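Local coordinates for protein homoserine dehydrogenase (Thermoplasma acidophilum, PDB 3ING) that probably catalyses the NADP(H)-dependent interconversion of L-aspartate semialdehyde and L-homoserine, a step shared by threonine and methionine biosynthesis, at residues 4-9 with 82-87; 175-180 with 281-286; 246-251 with 268-273. All blocks are in the same frame, centred on the assembly; numbering follows the deposited sequence. Where two conformers were deposited one is given.

Contact 1. Residues 4-9 with 82-87; sequences EIRIIL and AADLLV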
loop_
_atom_site.group_PDB
_atom_site.type_symbol
_atom_site.label_atom_id
_atom_site.label_comp_id
_atom_site.label_asym_id
_atom_site.label_seq_id
_atom_site.Cartn_x
_atom_site.Cartn_y
_atom_site.Cartn_z
ATOM N N GLU A 4 22.038 -11.557 -2.180
ATOM C CA GLU A 4 21.827 -11.725 -3.609
ATOM C C GLU A 4 20.668 -12.651 -3.967
ATOM O O GLU A 4 20.502 -13.713 -3.360
ATOM C CB GLU A 4 23.102 -12.316 -4.184
ATOM C CG GLU A 4 23.201 -12.276 -5.685
ATOM C CD GLU A 4 24.284 -13.217 -6.218
ATOM O OE1 GLU A 4 24.223 -14.454 -5.942
ATOM O OE2 GLU A 4 25.175 -12.713 -6.940
ATOM N N ILE A 5 19.872 -12.274 -4.960
ATOM C CA ILE A 5 18.811 -13.176 -5.438
ATOM C C ILE A 5 19.061 -13.428 -6.910
ATOM O O ILE A 5 19.340 -12.506 -7.675
ATOM C CB ILE A 5 17.351 -12.685 -5.104
ATOM C CG1 ILE A 5 16.348 -13.819 -5.417
ATOM C CG2 ILE A 5 16.999 -11.438 -5.843
ATOM C CD1 ILE A 5 14.874 -13.578 -4.998
ATOM N N ARG A 6 19.003 -14.698 -7.287
ATOM C CA ARG A 6 19.264 -15.107 -8.645
ATOM C C ARG A 6 17.933 -15.348 -9.336
ATOM O O ARG A 6 17.098 -16.110 -8.818
ATOM C CB ARG A 6 20.076 -16.376 -8.651
ATOM C CG ARG A 6 21.506 -16.245 -8.015
ATOM C CD ARG A 6 22.081 -17.606 -7.668
ATOM N NE ARG A 6 21.203 -18.308 -6.724
ATOM C CZ ARG A 6 21.350 -19.577 -6.336
ATOM N NH1 ARG A 6 22.367 -20.318 -6.776
ATOM N NH2 ARG A 6 20.480 -20.107 -5.491
ATOM N N ILE A 7 17.727 -14.695 -10.486
ATOM C CA ILE A 7 16.463 -14.853 -11.217
ATOM C C ILE A 7 16.668 -15.305 -12.663
ATOM O O ILE A 7 17.767 -15.173 -13.274
ATOM C CB ILE A 7 15.580 -13.564 -11.179
ATOM C CG1 ILE A 7 16.002 -12.576 -12.306
ATOM C CG2 ILE A 7 15.594 -12.966 -9.760
ATOM C CD1 ILE A 7 15.211 -11.357 -12.390
ATOM N N ILE A 8 15.595 -15.890 -13.181
ATOM C CA ILE A 8 15.488 -16.244 -14.576
ATOM C C ILE A 8 14.317 -15.434 -15.101
ATOM O O ILE A 8 13.241 -15.431 -14.496
ATOM C CB ILE A 8 15.231 -17.750 -14.776
ATOM C CG1 ILE A 8 16.522 -18.558 -14.490
ATOM C CG2 ILE A 8 14.756 -17.995 -16.182
ATOM C CD1 ILE A 8 16.273 -20.074 -14.237
ATOM N N LEU A 9 14.520 -14.733 -16.217
ATOM C CA LEU A 9 13.483 -13.876 -16.777
ATOM C C LEU A 9 13.005 -14.429 -18.123
ATOM O O LEU A 9 13.772 -14.481 -19.056
ATOM C CB LEU A 9 14.016 -12.456 -17.000
ATOM C CG LEU A 9 13.053 -11.435 -17.642
ATOM C CD1 LEU A 9 11.718 -11.377 -16.814
ATOM C CD2 LEU A 9 13.676 -10.022 -17.813
ATOM N N ALA A 82 21.466 -22.489 -11.365
ATOM C CA ALA A 82 20.790 -22.375 -10.091
ATOM C C ALA A 82 20.213 -20.966 -9.976
ATOM O O ALA A 82 20.932 -19.997 -10.180
ATOM C CB ALA A 82 21.785 -22.638 -8.956
ATOM N N ALA A 83 18.933 -20.875 -9.619
ATOM C CA ALA A 83 18.215 -19.615 -9.459
ATOM C C ALA A 83 17.234 -19.768 -8.297
ATOM O O ALA A 83 16.854 -20.873 -7.933
ATOM C CB ALA A 83 17.462 -19.257 -10.728
ATOM N N ASP A 84 16.813 -18.647 -7.746
ATOM C CA ASP A 84 15.835 -18.636 -6.664
ATOM C C ASP A 84 14.406 -18.371 -7.162
ATOM O O ASP A 84 13.437 -18.719 -6.489
ATOM C CB ASP A 84 16.232 -17.512 -5.757
ATOM C CG ASP A 84 17.680 -17.669 -5.278
ATOM O OD1 ASP A 84 17.932 -18.700 -4.625
ATOM O OD2 ASP A 84 18.538 -16.816 -5.587
ATOM N N LEU A 85 14.298 -17.752 -8.332
ATOM C CA LEU A 85 13.032 -17.207 -8.782
ATOM C C LEU A 85 12.925 -17.135 -10.291
ATOM O O LEU A 85 13.893 -16.778 -10.974
ATOM C CB LEU A 85 12.966 -15.811 -8.152
ATOM C CG LEU A 85 11.823 -14.827 -8.133
ATOM C CD1 LEU A 85 11.933 -13.942 -6.850
ATOM C CD2 LEU A 85 11.889 -13.996 -9.374
ATOM N N LEU A 86 11.755 -17.507 -10.820
ATOM C CA LEU A 86 11.434 -17.349 -12.231
ATOM C C LEU A 86 10.469 -16.180 -12.376
ATOM O O LEU A 86 9.525 -16.051 -11.590
ATOM C CB LEU A 86 10.778 -18.604 -12.819
ATOM C CG LEU A 86 10.186 -18.381 -14.230
ATOM C CD1 LEU A 86 11.216 -18.648 -15.348
ATOM C CD2 LEU A 86 8.948 -19.221 -14.406
ATOM N N VAL A 87 10.727 -15.319 -13.357
ATOM C CA VAL A 87 9.882 -14.176 -13.634
ATOM C C VAL A 87 9.246 -14.372 -15.019
ATOM O O VAL A 87 9.940 -14.583 -16.021
ATOM C CB VAL A 87 10.682 -12.876 -13.603
ATOM C CG1 VAL A 87 9.725 -11.659 -13.849
ATOM C CG2 VAL A 87 11.474 -12.756 -12.298
HETATM O O HOH W 1 20.629 -16.462 -3.725
#
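Leu9 leans obliquely across Val87 near the leading ends of two neighbouring parallel strands, Leu9 CD1 lying 3.6 Å from Val87 CG1. On the same face Ile7 and Leu85 lie side by side and point the same way. CD1 of Ile7 reaches on to CG2 of Val87, while CD1 of Ile5 presses tightly on CD1 of Leu85 at 3.5 Å. Ile317 of helix 306-321 and Ile23 and Leu20 of helix 14-29 pack over this ridge. On the opposite face, Ile8 rests CD1 on the low bump of Ala83 CB, 3.8 Å away, and turns CG2 to Leu86 CD1. Between the faces, Ile8 N bonds Leu85 O and Val87 N bonds Ile8 O. Just before strand 85-88, Asp84 OD2 takes the backbone N-H of Arg6 on its anti lone pair at 2.8 Å. The Arg6 side chain, bent at chi3, grips the carboxylate side-on, NE to OD2 at 3.3 Å and NH2 to OD1 at 3.0 Å, both from above the carboxylate plane. This is the inner strand pair of the Rossmann sheet, apolar toward the NADPH end; the paired charges at the far end would hold the guanidinium in place and probably keep Asp84 ionised.

Contact 2. Residues 175-180 with 281-286; sequences INYVIR and GMDGLG. With EDO (1,2-ethanediol), chain F.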
loop_
_atom_site.group_PDB
_atom_site.type_symbol
_atom_site.label_atom_id
_atom_site.label_comp_id
_atom_site.label_asym_id
_atom_site.label_seq_id
_atom_site.Cartn_x
_atom_site.Cartn_y
_atom_site.Cartn_z
ATOM N N ILE A 175 -8.763 -1.026 -22.740
ATOM C CA ILE A 175 -10.227 -0.919 -22.965
ATOM C C ILE A 175 -10.741 0.407 -22.430
ATOM O O ILE A 175 -11.576 1.057 -23.040
ATOM C CB ILE A 175 -11.006 -2.143 -22.380
ATOM C CG1 ILE A 175 -12.474 -2.136 -22.849
ATOM C CG2 ILE A 175 -10.841 -2.238 -20.856
ATOM C CD1 ILE A 175 -13.199 -3.491 -22.759
ATOM N N ASN A 176 -10.199 0.858 -21.310
ATOM C CA ASN A 176 -10.656 2.100 -20.733
ATOM C C ASN A 176 -10.197 3.328 -21.534
ATOM O O ASN A 176 -10.943 4.272 -21.757
ATOM C CB ASN A 176 -10.256 2.168 -19.261
ATOM C CG ASN A 176 -11.332 1.620 -18.366
ATOM O OD1 ASN A 176 -12.390 2.248 -18.215
ATOM N ND2 ASN A 176 -11.101 0.419 -17.793
ATOM N N TYR A 177 -8.959 3.268 -21.998
ATOM C CA TYR A 177 -8.361 4.300 -22.818
ATOM C C TYR A 177 -9.159 4.408 -24.088
ATOM O O TYR A 177 -9.480 5.528 -24.578
ATOM C CB TYR A 177 -6.916 3.876 -23.108
ATOM C CG TYR A 177 -6.021 4.898 -23.747
ATOM C CD1 TYR A 177 -5.601 6.004 -23.042
ATOM C CD2 TYR A 177 -5.533 4.724 -25.039
ATOM C CE1 TYR A 177 -4.751 6.945 -23.610
ATOM C CE2 TYR A 177 -4.690 5.653 -25.612
ATOM C CZ TYR A 177 -4.297 6.762 -24.883
ATOM O OH TYR A 177 -3.421 7.699 -25.379
ATOM N N VAL A 178 -9.503 3.247 -24.648
ATOM C CA VAL A 178 -10.303 3.204 -25.904
ATOM C C VAL A 178 -11.663 3.834 -25.712
ATOM O O VAL A 178 -12.069 4.680 -26.472
ATOM C CB VAL A 178 -10.486 1.755 -26.442
ATOM C CG1 VAL A 178 -11.631 1.673 -27.433
ATOM C CG2 VAL A 178 -9.165 1.257 -27.078
ATOM N N ILE A 179 -12.387 3.411 -24.692
ATOM C CA ILE A 179 -13.717 3.967 -24.400
ATOM C C ILE A 179 -13.631 5.478 -24.188
ATOM O O ILE A 179 -14.386 6.244 -24.765
ATOM C CB ILE A 179 -14.311 3.266 -23.124
ATOM C CG1 ILE A 179 -14.685 1.810 -23.433
ATOM C CG2 ILE A 179 -15.526 4.003 -22.591
ATOM C CD1 ILE A 179 -15.027 0.995 -22.185
ATOM N N ARG A 180 -12.684 5.920 -23.364
ATOM C CA ARG A 180 -12.591 7.362 -23.077
ATOM C C ARG A 180 -12.253 8.214 -24.302
ATOM O O ARG A 180 -12.787 9.314 -24.487
ATOM C CB ARG A 180 -11.589 7.600 -21.962
ATOM C CG ARG A 180 -12.071 7.000 -20.659
ATOM C CD ARG A 180 -11.117 7.246 -19.534
ATOM N NE ARG A 180 -11.024 8.658 -19.196
ATOM C CZ ARG A 180 -10.396 9.144 -18.128
ATOM N NH1 ARG A 180 -9.799 8.348 -17.267
ATOM N NH2 ARG A 180 -10.391 10.441 -17.920
ATOM N N GLY A 281 -6.936 9.677 -13.873
ATOM C CA GLY A 281 -6.614 10.368 -15.115
ATOM C C GLY A 281 -6.552 9.423 -16.295
ATOM O O GLY A 281 -6.530 8.192 -16.152
HETATM N N MSE A 282 -6.524 10.029 -17.475
HETATM C CA MSE A 282 -6.533 9.307 -18.760
HETATM C C MSE A 282 -5.497 8.220 -18.843
HETATM O O MSE A 282 -5.748 7.197 -19.453
HETATM C CB MSE A 282 -6.260 10.303 -19.902
HETATM C CG MSE A 282 -6.203 9.671 -21.292
HETATM SE SE MSE A 282 -7.945 8.906 -21.770
HETATM C CE MSE A 282 -8.885 10.584 -22.291
ATOM N N ASP A 283 -4.316 8.460 -18.279
ATOM C CA ASP A 283 -3.214 7.482 -18.373
ATOM C C ASP A 283 -3.024 6.624 -17.133
ATOM O O ASP A 283 -2.061 5.841 -17.050
ATOM C CB ASP A 283 -1.900 8.203 -18.642
ATOM C CG ASP A 283 -1.879 8.892 -19.970
ATOM O OD1 ASP A 283 -2.287 8.256 -20.953
ATOM O OD2 ASP A 283 -1.506 10.081 -20.004
ATOM N N GLY A 284 -3.950 6.718 -16.191
ATOM C CA GLY A 284 -3.777 6.013 -14.937
ATOM C C GLY A 284 -4.762 4.893 -14.719
ATOM O O GLY A 284 -5.703 4.718 -15.505
ATOM N N LEU A 285 -4.556 4.175 -13.615
ATOM C CA LEU A 285 -5.459 3.120 -13.139
ATOM C C LEU A 285 -5.672 3.310 -11.639
ATOM O O LEU A 285 -4.967 4.097 -10.991
ATOM C CB LEU A 285 -4.858 1.743 -13.419
ATOM C CG LEU A 285 -4.599 1.337 -14.883
ATOM C CD1 LEU A 285 -3.918 -0.082 -14.973
ATOM C CD2 LEU A 285 -5.883 1.313 -15.595
ATOM N N GLY A 286 -6.632 2.610 -11.064
ATOM C CA GLY A 286 -6.870 2.740 -9.631
ATOM C C GLY A 286 -8.072 1.966 -9.180
ATOM O O GLY A 286 -8.808 1.427 -9.997
HETATM C C1 EDO F . -8.268 4.930 -17.665
HETATM O O1 EDO F . -8.064 6.257 -17.156
HETATM C C2 EDO F . -7.572 4.731 -19.015
HETATM O O2 EDO F . -6.272 4.153 -18.818
HETATM O O HOH W 2 -2.294 9.240 -23.447
#
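Met282, present as selenomethionine, packs between Tyr177 and Arg180 of helix 173-183. Its chain, bent at chi2 and chi3, crosses the tyrosine at about a right angle, CG 3.9 Å from Tyr177 CE1. SE lies 4.9 Å from the ring centroid, a Met-aromatic contact that is oblique, 54° off the ring normal. Met282 O meets the ring at its edge. Arg180 slides past in the opposite direction: its CB is 3.9 Å from SE, and Met282 CA sits 3.6 Å above one face of the guanidinium, toward the rim. This is the close-packed part. The looser side is polar and joined through a water, which lies 2.7 Å from Tyr177 OH and gives a hydrogen bond to Asp283 OD1. That oxygen also forms a salt bridge with Lys198, which makes a cation-pi contact with Tyr177. Beside Asn176 CB, a 1,2-ethanediol probably taken from the crystallisation liquor receives a weak hydrogen bond from Arg180 NH1 to its O1 at 2.7 Å. The same nitrogen bonds Ile280 O just before the Gly281-Gly284 turn. Helix and turn thus meet directly mainly by dispersion between Met282, Tyr177 and the Arg180 chain, while water, Lys198 and Ile280 serve their polar ends.

Contact 3. Residues 246-251 with 268-273; sequences NANDRL and IISLNK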
loop_
_atom_site.group_PDB
_atom_site.type_symbol
_atom_site.label_atom_id
_atom_site.label_comp_id
_atom_site.label_asym_id
_atom_site.label_seq_id
_atom_site.Cartn_x
_atom_site.Cartn_y
_atom_site.Cartn_z
ATOM N N ASN A 246 -20.322 7.730 -23.426
ATOM C CA ASN A 246 -20.376 8.952 -22.662
ATOM C C ASN A 246 -19.036 9.276 -22.007
ATOM O O ASN A 246 -18.222 8.385 -21.771
ATOM C CB ASN A 246 -21.403 8.834 -21.538
ATOM C CG ASN A 246 -22.739 8.281 -22.010
ATOM O OD1 ASN A 246 -23.241 7.288 -21.457
ATOM N ND2 ASN A 246 -23.320 8.910 -23.035
ATOM N N ALA A 247 -18.838 10.555 -21.679
ATOM C CA ALA A 247 -17.596 11.034 -21.067
ATOM C C ALA A 247 -17.329 10.371 -19.716
ATOM O O ALA A 247 -16.184 10.240 -19.300
ATOM C CB ALA A 247 -17.644 12.556 -20.900
ATOM N N ASN A 248 -18.392 9.942 -19.037
ATOM C CA ASN A 248 -18.256 9.295 -17.737
ATOM C C ASN A 248 -18.336 7.751 -17.744
ATOM O O ASN A 248 -18.375 7.124 -16.693
ATOM C CB ASN A 248 -19.253 9.902 -16.734
ATOM C CG ASN A 248 -20.696 9.662 -17.103
ATOM O OD1 ASN A 248 -21.034 9.546 -18.286
ATOM N ND2 ASN A 248 -21.575 9.611 -16.085
ATOM N N ASP A 249 -18.245 7.143 -18.925
ATOM C CA ASP A 249 -18.240 5.689 -19.035
ATOM C C ASP A 249 -16.825 5.142 -18.815
ATOM O O ASP A 249 -15.843 5.644 -19.402
ATOM C CB ASP A 249 -18.702 5.209 -20.427
ATOM C CG ASP A 249 -20.182 5.447 -20.689
ATOM O OD1 ASP A 249 -20.973 5.586 -19.740
ATOM O OD2 ASP A 249 -20.539 5.490 -21.876
ATOM N N ARG A 250 -16.768 4.107 -17.991
ATOM C CA ARG A 250 -15.561 3.374 -17.674
ATOM C C ARG A 250 -15.888 1.884 -17.586
ATOM O O ARG A 250 -17.023 1.487 -17.222
ATOM C CB ARG A 250 -14.995 3.823 -16.346
ATOM C CG ARG A 250 -14.699 5.307 -16.203
ATOM C CD ARG A 250 -13.472 5.742 -16.976
ATOM N NE ARG A 250 -13.181 7.131 -16.628
ATOM C CZ ARG A 250 -13.768 8.175 -17.185
ATOM N NH1 ARG A 250 -14.682 8.028 -18.136
ATOM N NH2 ARG A 250 -13.414 9.381 -16.824
ATOM N N LEU A 251 -14.893 1.061 -17.919
ATOM C CA LEU A 251 -14.987 -0.383 -17.751
ATOM C C LEU A 251 -14.478 -0.676 -16.334
ATOM O O LEU A 251 -13.275 -0.651 -16.041
ATOM C CB LEU A 251 -14.192 -1.122 -18.838
ATOM C CG LEU A 251 -14.327 -2.654 -18.951
ATOM C CD1 LEU A 251 -13.572 -3.405 -17.867
ATOM C CD2 LEU A 251 -15.821 -3.086 -18.997
ATOM N N ILE A 268 -19.344 -1.917 -18.326
ATOM C CA ILE A 268 -19.250 -0.503 -18.629
ATOM C C ILE A 268 -20.271 0.243 -17.771
ATOM O O ILE A 268 -21.447 -0.063 -17.810
ATOM C CB ILE A 268 -19.411 -0.208 -20.144
ATOM C CG1 ILE A 268 -18.195 -0.727 -20.915
ATOM C CG2 ILE A 268 -19.533 1.271 -20.339
ATOM C CD1 ILE A 268 -18.371 -0.826 -22.430
ATOM N N ILE A 269 -19.808 1.213 -16.987
ATOM C CA ILE A 269 -20.648 1.965 -16.090
ATOM C C ILE A 269 -20.459 3.465 -16.308
ATOM O O ILE A 269 -19.335 3.933 -16.488
ATOM C CB ILE A 269 -20.266 1.732 -14.609
ATOM C CG1 ILE A 269 -20.109 0.257 -14.270
ATOM C CG2 ILE A 269 -21.329 2.312 -13.703
ATOM C CD1 ILE A 269 -19.833 0.027 -12.783
ATOM N N SER A 270 -21.548 4.221 -16.224
ATOM C CA SER A 270 -21.480 5.678 -16.253
ATOM C C SER A 270 -21.351 6.149 -14.824
ATOM O O SER A 270 -22.315 6.116 -14.060
ATOM C CB SER A 270 -22.728 6.284 -16.882
ATOM O OG SER A 270 -22.771 5.966 -18.254
ATOM N N LEU A 271 -20.165 6.619 -14.477
ATOM C CA LEU A 271 -19.862 6.970 -13.101
ATOM C C LEU A 271 -20.362 8.345 -12.700
ATOM O O LEU A 271 -20.428 9.265 -13.512
ATOM C CB LEU A 271 -18.351 6.915 -12.882
ATOM C CG LEU A 271 -17.696 5.549 -13.114
ATOM C CD1 LEU A 271 -16.190 5.655 -12.979
ATOM C CD2 LEU A 271 -18.261 4.495 -12.139
ATOM N N ASN A 272 -20.729 8.441 -11.422
ATOM C CA ASN A 272 -21.093 9.683 -10.781
ATOM C C ASN A 272 -19.864 10.535 -10.620
ATOM O O ASN A 272 -18.757 10.014 -10.443
ATOM C CB ASN A 272 -21.721 9.392 -9.405
ATOM C CG ASN A 272 -21.742 10.610 -8.485
ATOM O OD1 ASN A 272 -21.073 10.624 -7.433
ATOM N ND2 ASN A 272 -22.502 11.638 -8.871
ATOM N N LYS A 273 -20.082 11.851 -10.660
ATOM C CA LYS A 273 -19.034 12.844 -10.564
ATOM C C LYS A 273 -18.197 12.682 -9.322
ATOM O O LYS A 273 -17.006 12.888 -9.370
ATOM C CB LYS A 273 -19.642 14.266 -10.580
#
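Asn248 reaches across to Leu271 twice, with its backbone O and with its side-chain amide. CG stands between the backbone N and the carbonyl carbon (chi1 64°), and ND2 gives a hydrogen bond to Leu271 O at 2.8 Å, the acceptor close to the amide plane. Leu271 N returns a nearly straight bond to Asn248 O at 2.9 Å, from above that carbonyl plane. An alanine here would probably leave Leu271 O without its side-chain donor and the loop after strand 261-270 held less firmly, though the backbone bond could remain. Beyond this doubled link the hairpin strands pair antiparallel, Arg250 and Ile269 forming a hydrogen-bonded pair. On one face Leu251 and Ile268 cross at about a right angle, CD2 to CG1 3.9 Å, with Ile179 of helix 173-183 against both. Ser270 OG donates to Asp249 OD1 there; the modelled 2.4 Å is very short and its exact length doubtful. Asp249 OD2 accepts Asn246 N, bracing the type I turn. On the side of Arg250, its chain crosses that of Leu271 at about a right angle, CG 3.6 Å from CD1. A bend at chi2 (-74°) turns CD back. NH1 holds a turn carbonyl, Ala247 O, and the strand's first carbonyl, Asp249 O, which would probably offset the close approach of NH2 to Arg180.

From the N terminus, strand 4-10 opens the chain, and contact 1 closes a loop of 72 residues when strand 85-88 joins it inside the Rossmann sheet. That loop is complete before the others begin. Contact 2 then ties helix 173-183 to the turn before strand 286-291, spanning 100 residues; within that span, contact 3 closes the short hairpin of strands 249-258 and 261-270. Contacts 2 and 3 touch, with Asn176 OD1 2.8 Å from Leu251 N in a probable hydrogen bond, which fastens the helix to its sheet. Contact 1 lies on the opposite side of the chain's centre, its centre about 34 Å from that of contact 2.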